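PDB 6LZH: GrgF from Penicillium sp. sh18, which acts as a polyketide transferase in gregatin A biosynthesis, probably fusing two polyketide chains of different length by a Claisen-type condensation. Local coordinates for residues G113-G118 with A138-S143; W218-V223 with L249-H254. All blocks are in the same frame, centred on the assembly; numbering follows the deposited sequence.

Contact 1 of 2, residues G113-G118 with A138-S143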
loop_
_atom_site.group_PDB
_atom_site.type_symbol
_atom_site.label_atom_id
_atom_site.label_comp_id
_atom_site.label_asym_id
_atom_site.label_seq_id
_atom_site.Cartn_x
_atom_site.Cartn_y
_atom_site.Cartn_z
ATOM N N GLY A 113 -16.413 11.146 -4.208
ATOM C CA GLY A 113 -15.654 10.459 -5.241
ATOM C C GLY A 113 -16.547 9.637 -6.135
ATOM O O GLY A 113 -17.516 9.023 -5.675
ATOM N N LEU A 114 -16.195 9.597 -7.424
ATOM C CA LEU A 114 -16.898 8.795 -8.419
ATOM C C LEU A 114 -15.987 7.665 -8.888
ATOM O O LEU A 114 -14.818 7.891 -9.214
ATOM C CB LEU A 114 -17.321 9.662 -9.612
ATOM C CG LEU A 114 -17.901 8.921 -10.817
ATOM C CD1 LEU A 114 -19.250 8.239 -10.472
ATOM C CD2 LEU A 114 -18.078 9.867 -11.984
ATOM N N CYS A 115 -16.518 6.448 -8.919
ATOM C CA CYS A 115 -15.822 5.292 -9.503
ATOM C C CYS A 115 -14.535 5.069 -8.713
ATOM O O CYS A 115 -14.602 4.888 -7.484
ATOM C CB CYS A 115 -15.661 5.548 -11.011
ATOM S SG CYS A 115 -14.755 4.239 -11.926
ATOM N N PHE A 116 -13.349 5.034 -9.334
ATOM C CA PHE A 116 -12.125 4.844 -8.566
ATOM C C PHE A 116 -11.942 5.955 -7.538
ATOM O O PHE A 116 -11.390 5.714 -6.462
ATOM C CB PHE A 116 -10.923 4.770 -9.507
ATOM C CG PHE A 116 -9.620 4.539 -8.767
ATOM C CD1 PHE A 116 -9.246 3.268 -8.408
ATOM C CD2 PHE A 116 -8.792 5.599 -8.432
ATOM C CE1 PHE A 116 -8.063 3.038 -7.734
ATOM C CE2 PHE A 116 -7.611 5.380 -7.756
ATOM C CZ PHE A 116 -7.247 4.104 -7.406
ATOM N N GLY A 117 -12.397 7.173 -7.850
ATOM C CA GLY A 117 -12.349 8.257 -6.885
ATOM C C GLY A 117 -13.145 7.970 -5.623
ATOM O O GLY A 117 -12.805 8.491 -4.554
ATOM N N GLY A 118 -14.167 7.113 -5.723
ATOM C CA GLY A 118 -14.950 6.746 -4.560
ATOM C C GLY A 118 -14.241 5.747 -3.683
ATOM O O GLY A 118 -14.413 5.763 -2.465
ATOM N N ALA A 138 -20.871 5.112 -7.111
ATOM C CA ALA A 138 -20.499 3.945 -7.889
ATOM C C ALA A 138 -19.028 3.565 -7.689
ATOM O O ALA A 138 -18.285 3.457 -8.677
ATOM C CB ALA A 138 -20.812 4.181 -9.365
ATOM N N PRO A 139 -18.568 3.349 -6.447
ATOM C CA PRO A 139 -17.129 3.137 -6.226
ATOM C C PRO A 139 -16.620 1.855 -6.859
ATOM O O PRO A 139 -17.295 0.823 -6.857
ATOM C CB PRO A 139 -17.005 3.080 -4.703
ATOM C CG PRO A 139 -18.372 2.650 -4.215
ATOM C CD PRO A 139 -19.317 3.382 -5.174
ATOM N N LEU A 140 -15.403 1.932 -7.398
ATOM C CA LEU A 140 -14.723 0.753 -7.933
ATOM C C LEU A 140 -14.086 0.016 -6.760
ATOM O O LEU A 140 -13.251 0.585 -6.055
ATOM C CB LEU A 140 -13.675 1.176 -8.966
ATOM C CG LEU A 140 -12.611 0.228 -9.535
ATOM C CD1 LEU A 140 -13.166 -1.155 -9.809
ATOM C CD2 LEU A 140 -12.077 0.839 -10.825
ATOM N N ILE A 141 -14.516 -1.218 -6.516
ATOM C CA ILE A 141 -14.115 -1.945 -5.314
ATOM C C ILE A 141 -12.962 -2.907 -5.592
ATOM O O ILE A 141 -12.044 -3.037 -4.777
ATOM C CB ILE A 141 -15.321 -2.696 -4.702
ATOM C CG1 ILE A 141 -16.419 -1.724 -4.261
ATOM C CG2 ILE A 141 -14.887 -3.559 -3.527
ATOM C CD1 ILE A 141 -15.926 -0.556 -3.420
ATOM N N ASP A 142 -12.989 -3.610 -6.725
ATOM C CA ASP A 142 -11.991 -4.643 -6.976
ATOM C C ASP A 142 -11.487 -4.549 -8.405
ATOM O O ASP A 142 -12.284 -4.574 -9.347
ATOM C CB ASP A 142 -12.573 -6.038 -6.708
ATOM C CG ASP A 142 -11.540 -7.140 -6.855
ATOM O OD1 ASP A 142 -10.391 -6.955 -6.382
ATOM O OD2 ASP A 142 -11.884 -8.192 -7.434
ATOM N N SER A 143 -10.166 -4.451 -8.553
ATOM C CA SER A 143 -9.491 -4.451 -9.844
ATOM C C SER A 143 -8.828 -5.781 -10.167
ATOM O O SER A 143 -8.161 -5.882 -11.203
ATOM C CB SER A 143 -8.431 -3.342 -9.891
ATOM O OG SER A 143 -8.957 -2.149 -10.437
#
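Cys-115 meets Ala-138, Pro-139 and Leu-140 at the nucleophile elbow of an alpha/beta hydrolase fold, the tight turn that carries the active-site cysteine from strand 108-114 into helix 116-127. A hydrogen bond between the segments runs from Leu-140 N to Cys-115 O (3.1 Å, 162° at the hydrogen), with the donor standing well above the carbonyl plane. Gly-118 N reaches the same oxygen at 2.9 Å from the other face of that plane, so two N-H groups grip it, one from the new helix and one from the neighbouring loop. Pro-139 CA adds a CA-H...O contact to Cys-115 O at 3.3 Å. A second such contact runs the other way, from Cys-115 CA to Ala-138 O at 3.2 Å.

Around this backbone core the side chains touch lightly. Leu-140 lays CB over Phe-116 N at 3.9 Å and brings CD2 to the edge of the Phe-116 ring, while Pro-139 CB faces the backbone of Gly-118, 4.0 Å from its C atom. Cys-115 has the positive phi (62°) usual for the nucleophile of such an elbow.

Farther out, the side chain of Cys-115 touches that of His-269, and Ala-138 packs against both His-269 and Asp-240, consistent with a Cys-His-Asp triad. The Leu-140 carbonyl is held by Asn-119 of the nucleophile's helix. With SG anti to the backbone N (chi1 178°), the Cys-115 sulfur sits beside its own carbonyl carbon, and SG lies 4.4 Å from Leu-140 CB.

Contact 2 of 2, residues W218-V223 with L249-H254. With NA (sodium ion), chain D.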
loop_
_atom_site.group_PDB
_atom_site.type_symbol
_atom_site.label_atom_id
_atom_site.label_comp_id
_atom_site.label_asym_id
_atom_site.label_seq_id
_atom_site.Cartn_x
_atom_site.Cartn_y
_atom_site.Cartn_z
ATOM N N TRP A 218 -3.872 -3.552 -2.433
ATOM C CA TRP A 218 -4.850 -2.572 -1.983
ATOM C C TRP A 218 -6.212 -3.250 -1.960
ATOM O O TRP A 218 -6.708 -3.692 -3.000
ATOM C CB TRP A 218 -4.851 -1.352 -2.906
ATOM C CG TRP A 218 -5.777 -0.277 -2.459
ATOM C CD1 TRP A 218 -7.022 -0.014 -2.954
ATOM C CD2 TRP A 218 -5.542 0.679 -1.418
ATOM N NE1 TRP A 218 -7.583 1.055 -2.280
ATOM C CE2 TRP A 218 -6.691 1.503 -1.340
ATOM C CE3 TRP A 218 -4.470 0.932 -0.553
ATOM C CZ2 TRP A 218 -6.797 2.557 -0.431
ATOM C CZ3 TRP A 218 -4.580 1.979 0.362
ATOM C CH2 TRP A 218 -5.734 2.786 0.406
ATOM N N ASN A 219 -6.806 -3.348 -0.778
ATOM C CA ASN A 219 -8.116 -3.972 -0.611
ATOM C C ASN A 219 -8.933 -3.045 0.274
ATOM O O ASN A 219 -8.766 -3.050 1.496
ATOM C CB ASN A 219 -8.005 -5.367 -0.006
ATOM C CG ASN A 219 -9.359 -6.028 0.162
ATOM O OD1 ASN A 219 -10.398 -5.452 -0.202
ATOM N ND2 ASN A 219 -9.361 -7.242 0.711
ATOM N N ILE A 220 -9.798 -2.244 -0.362
ATOM C CA ILE A 220 -10.611 -1.264 0.349
ATOM C C ILE A 220 -11.459 -1.934 1.427
ATOM O O ILE A 220 -11.737 -1.335 2.470
ATOM C CB ILE A 220 -11.468 -0.475 -0.676
ATOM C CG1 ILE A 220 -12.161 0.706 -0.017
ATOM C CG2 ILE A 220 -12.460 -1.370 -1.400
ATOM C CD1 ILE A 220 -11.178 1.652 0.655
ATOM N N LEU A 221 -11.873 -3.182 1.204
ATOM C CA LEU A 221 -12.659 -3.891 2.209
ATOM C C LEU A 221 -11.918 -4.024 3.532
ATOM O O LEU A 221 -12.557 -4.212 4.571
ATOM C CB LEU A 221 -13.053 -5.283 1.705
ATOM C CG LEU A 221 -13.968 -5.387 0.484
ATOM C CD1 LEU A 221 -14.392 -6.828 0.250
ATOM C CD2 LEU A 221 -15.183 -4.507 0.632
ATOM N N ASN A 222 -10.594 -3.911 3.527
ATOM C CA ASN A 222 -9.821 -4.073 4.755
ATOM C C ASN A 222 -9.756 -2.816 5.616
ATOM O O ASN A 222 -9.277 -2.900 6.755
ATOM C CB ASN A 222 -8.399 -4.502 4.420
ATOM C CG ASN A 222 -8.289 -5.991 4.115
ATOM O OD1 ASN A 222 -7.189 -6.527 4.024
ATOM N ND2 ASN A 222 -9.427 -6.661 3.966
ATOM N N VAL A 223 -10.185 -1.651 5.112
ATOM C CA VAL A 223 -10.051 -0.444 5.920
ATOM C C VAL A 223 -11.366 0.318 6.068
ATOM O O VAL A 223 -11.449 1.240 6.885
ATOM C CB VAL A 223 -8.944 0.483 5.367
ATOM C CG1 VAL A 223 -7.644 -0.310 5.114
ATOM C CG2 VAL A 223 -9.395 1.213 4.103
ATOM N N LEU A 249 -22.138 -3.150 -2.839
ATOM C CA LEU A 249 -22.931 -3.466 -1.652
ATOM C C LEU A 249 -22.120 -4.283 -0.662
ATOM O O LEU A 249 -22.283 -4.131 0.554
ATOM C CB LEU A 249 -24.201 -4.216 -2.049
ATOM C CG LEU A 249 -25.141 -3.346 -2.904
ATOM C CD1 LEU A 249 -26.469 -4.044 -3.164
ATOM C CD2 LEU A 249 -25.350 -1.979 -2.244
ATOM N N ASN A 250 -21.218 -5.123 -1.169
ATOM C CA ASN A 250 -20.288 -5.829 -0.295
ATOM C C ASN A 250 -19.445 -4.840 0.499
ATOM O O ASN A 250 -19.284 -4.977 1.717
ATOM C CB ASN A 250 -19.412 -6.766 -1.134
ATOM C CG ASN A 250 -20.143 -8.063 -1.507
ATOM O OD1 ASN A 250 -21.174 -8.391 -0.906
ATOM N ND2 ASN A 250 -19.613 -8.806 -2.481
ATOM N N CYS A 251 -18.937 -3.808 -0.168
ATOM C CA CYS A 251 -18.194 -2.776 0.544
ATOM C C CYS A 251 -19.076 -2.089 1.590
ATOM O O CYS A 251 -18.669 -1.916 2.750
ATOM C CB CYS A 251 -17.621 -1.776 -0.460
ATOM S SG CYS A 251 -16.540 -0.519 0.282
ATOM N N PHE A 252 -20.294 -1.696 1.199
ATOM C CA PHE A 252 -21.213 -1.087 2.162
ATOM C C PHE A 252 -21.447 -2.007 3.357
ATOM O O PHE A 252 -21.500 -1.547 4.503
ATOM C CB PHE A 252 -22.548 -0.734 1.504
ATOM C CG PHE A 252 -23.449 0.124 2.375
ATOM C CD1 PHE A 252 -23.245 1.496 2.449
ATOM C CD2 PHE A 252 -24.478 -0.436 3.125
ATOM C CE1 PHE A 252 -24.030 2.299 3.254
ATOM C CE2 PHE A 252 -25.306 0.379 3.944
ATOM C CZ PHE A 252 -25.061 1.747 4.006
ATOM N N GLU A 253 -21.574 -3.311 3.108
ATOM C CA GLU A 253 -21.832 -4.233 4.206
ATOM C C GLU A 253 -20.662 -4.280 5.182
ATOM O O GLU A 253 -20.873 -4.440 6.388
ATOM C CB GLU A 253 -22.165 -5.619 3.652
ATOM C CG GLU A 253 -23.537 -5.632 2.977
ATOM C CD GLU A 253 -23.967 -6.985 2.454
ATOM O OE1 GLU A 253 -24.252 -7.880 3.279
ATOM O OE2 GLU A 253 -24.043 -7.147 1.218
ATOM N N HIS A 254 -19.429 -4.081 4.693
ATOM C CA HIS A 254 -18.248 -4.070 5.557
ATOM C C HIS A 254 -18.099 -2.779 6.350
ATOM O O HIS A 254 -17.360 -2.753 7.339
ATOM C CB HIS A 254 -16.980 -4.297 4.726
ATOM C CG HIS A 254 -16.759 -5.727 4.351
ATOM N ND1 HIS A 254 -17.353 -6.310 3.255
ATOM C CD2 HIS A 254 -16.009 -6.694 4.933
ATOM C CE1 HIS A 254 -16.975 -7.575 3.172
ATOM N NE2 HIS A 254 -16.160 -7.833 4.180
HETATM NA NA NA D . -7.105 -4.504 -4.974
HETATM O O HOH W 1 -6.564 -6.560 -3.833
HETATM O O HOH W 2 -9.457 -5.556 -4.676
HETATM O O HOH W 3 -8.191 -2.499 -5.939
#
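Leu-221 reaches from the loop after helix 209-216 to the last turn of helix 245-254, where it meets Cys-251 and His-254 on the flank of the alpha/beta hydrolase fold. From CB, the chain turns with CG anti to the carbonyl carbon (chi1 -64°), and CG comes to lie over one face of the His-254 imidazole. There the two methyls part. CD1 approaches the ring at His-254 CE1, 4.0 Å away. CD2 reaches His-254 ND1 at 3.9 Å and also presses on the helix backbone, meeting Cys-251 CA at 3.5 Å, closer than usual for two carbons. The same methyl lies 3.8 Å from Cys-251 CB. Beside it, Ile-220 CG2 makes a looser contact with Cys-251 SG.

The imidazole that receives Leu-221 is held from its own helix. His-254 ND1 donates a nearly straight bond to Asn-250 O (2.8 Å, 170° at the hydrogen), and with the oxygen close to the ring plane this bond fixes the ring's rotation. His-254 N bonds the same oxygen from the opposite face of the carbonyl, so two donors grip it.

At the start of the loop, Trp-218 O binds the sodium ion at 2.2 Å, joined by three waters and Ser-215 O. Asn-222 OD1 accepts hydrogen bonds from Asn-219 ND2 and Asn-222 ND2 of the second subunit, while the bond from Asn-219 ND2 to Asn-222 OD1 of that subunit is weak. No hydrogen bond links 218-223 to 249-254: the join is made by aliphatic carbon against helix backbone, thiol and imidazole face. Because the ND1 bond lies near the ring plane and Leu-221 packs over the face, the two do not compete.

The centres of the two contacts lie about 11 Å apart, and both segments of contact 1 precede those of contact 2 in the chain. Contact 1 is deep in the chain, at the ends of the adjacent parallel strands 108-114 and 133-137; contact 2 lies farther out, about 15 Å from the chain centre. Ile-141 joins them directly, its CD1 packing on Cys-251 CB at 3.6 Å and its carbonyl oxygen on Ile-220. Helix 116-127, which begins in contact 1, also receives Trp-218, Ile-220 and Val-223. Ile-141, next to Leu-140 in the chain, and this helix thus place the loop that binds sodium and meets the second subunit beside the catalytic elbow.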